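Local coordinates for short afifavidin (Afifella pfennigii, PDB 6HDT), which binds biotin tightly without a covalent link, although its biological role is not yet clear, at residues L33-G36 with S40-G43. Sequence-based numbering, arbitrary orientation.
Sequences LVFG and SVSG
The beta hairpin of strands 30-35 and 40-46 illustrates the two-residue alternation of strands: L33, F35 and V41 fall on its buried face, V34 and S42 on the more exposed one. V41 meets both partners with a different methyl each. Its CG1, anti to the backbone N (chi1 176°), lies 3.9 Å from L33 CD2. F35 and V41 form a non-hydrogen-bonded pair and so are direct neighbours across the strands; V41 CG2 reaches F35 CE1 at 4.0 Å, the two side chains running alongside each other in the same direction. The intervening V34 and S42 form an antiparallel hydrogen-bonded pair: S42 N donates to V34 O (2.8 Å), and V34 N returns a bond to S42 O at 2.7 Å. In the avidin barrel this hairpin lies between strands 20-24 and 58-66, and its apolar face packs on L61, T65 and I70; F35 also meets the ring of F14 from helix 7-14. Toward the turn, S40 O is gripped by two donors, G36 N at 3.0 Å from well above the carbonyl plane and a water that also donates to G36 O, while S40 OG, packed 3.2 Å from G36 CA, is hydrogen-bonded to A37 O.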
loop_
_atom_site.group_PDB
_atom_site.type_symbol
_atom_site.label_atom_id
_atom_site.label_comp_id
_atom_site.label_asym_id
_atom_site.label_seq_id
_atom_site.Cartn_x
_atom_site.Cartn_y
_atom_site.Cartn_z
ATOM N N LEU A 33 -2.573 -1.416 -14.066
ATOM C CA LEU A 33 -3.042 -2.256 -12.977
ATOM C C LEU A 33 -3.491 -3.591 -13.510
ATOM O O LEU A 33 -4.247 -3.683 -14.492
ATOM C CB LEU A 33 -4.216 -1.606 -12.224
ATOM C CG LEU A 33 -3.919 -0.283 -11.517
ATOM C CD1 LEU A 33 -5.179 0.239 -10.868
ATOM C CD2 LEU A 33 -2.815 -0.453 -10.491
ATOM N N VAL A 34 -3.064 -4.624 -12.822
ATOM C CA VAL A 34 -3.454 -5.993 -13.131
ATOM C C VAL A 34 -4.069 -6.608 -11.887
ATOM O O VAL A 34 -3.421 -6.730 -10.843
ATOM C CB VAL A 34 -2.256 -6.851 -13.615
ATOM C CG1 VAL A 34 -2.752 -8.155 -14.199
ATOM C CG2 VAL A 34 -1.438 -6.107 -14.656
ATOM N N PHE A 35 -5.354 -6.927 -11.974
ATOM C CA PHE A 35 -6.034 -7.649 -10.909
ATOM C C PHE A 35 -5.752 -9.158 -10.974
ATOM O O PHE A 35 -5.756 -9.771 -12.054
ATOM C CB PHE A 35 -7.528 -7.360 -10.952
ATOM C CG PHE A 35 -7.826 -5.938 -10.679
ATOM C CD1 PHE A 35 -7.855 -5.470 -9.372
ATOM C CD2 PHE A 35 -7.960 -5.040 -11.709
ATOM C CE1 PHE A 35 -8.074 -4.141 -9.100
ATOM C CE2 PHE A 35 -8.187 -3.699 -11.438
ATOM C CZ PHE A 35 -8.241 -3.254 -10.136
ATOM N N GLY A 36 -5.477 -9.738 -9.810
ATOM C CA GLY A 36 -5.223 -11.169 -9.699
ATOM C C GLY A 36 -6.039 -11.849 -8.612
ATOM O O GLY A 36 -7.056 -11.341 -8.174
ATOM N N SER A 40 -5.487 -9.494 -5.144
ATOM C CA SER A 40 -4.227 -8.894 -5.477
ATOM C C SER A 40 -4.317 -7.829 -6.568
ATOM O O SER A 40 -5.199 -7.845 -7.435
ATOM C CB SER A 40 -3.167 -9.958 -5.812
ATOM O OG SER A 40 -3.442 -10.629 -7.036
ATOM N N VAL A 41 -3.370 -6.894 -6.482
ATOM C CA VAL A 41 -3.148 -5.858 -7.475
ATOM C C VAL A 41 -1.667 -5.891 -7.784
ATOM O O VAL A 41 -0.827 -5.839 -6.861
ATOM C CB VAL A 41 -3.514 -4.461 -6.929
ATOM C CG1 VAL A 41 -3.186 -3.372 -7.934
ATOM C CG2 VAL A 41 -4.987 -4.408 -6.547
ATOM N N SER A 42 -1.342 -5.989 -9.063
ATOM C CA SER A 42 0.037 -5.830 -9.514
ATOM C C SER A 42 0.041 -4.841 -10.658
ATOM O O SER A 42 -1.020 -4.394 -11.148
ATOM C CB SER A 42 0.600 -7.166 -9.991
ATOM O OG SER A 42 0.779 -8.046 -8.907
ATOM N N GLY A 43 1.230 -4.479 -11.076
ATOM C CA GLY A 43 1.386 -3.623 -12.230
ATOM C C GLY A 43 2.744 -2.952 -12.194
ATOM O O GLY A 43 3.701 -3.498 -11.640
HETATM O O HOH W 1 -7.783 -8.666 -7.424
#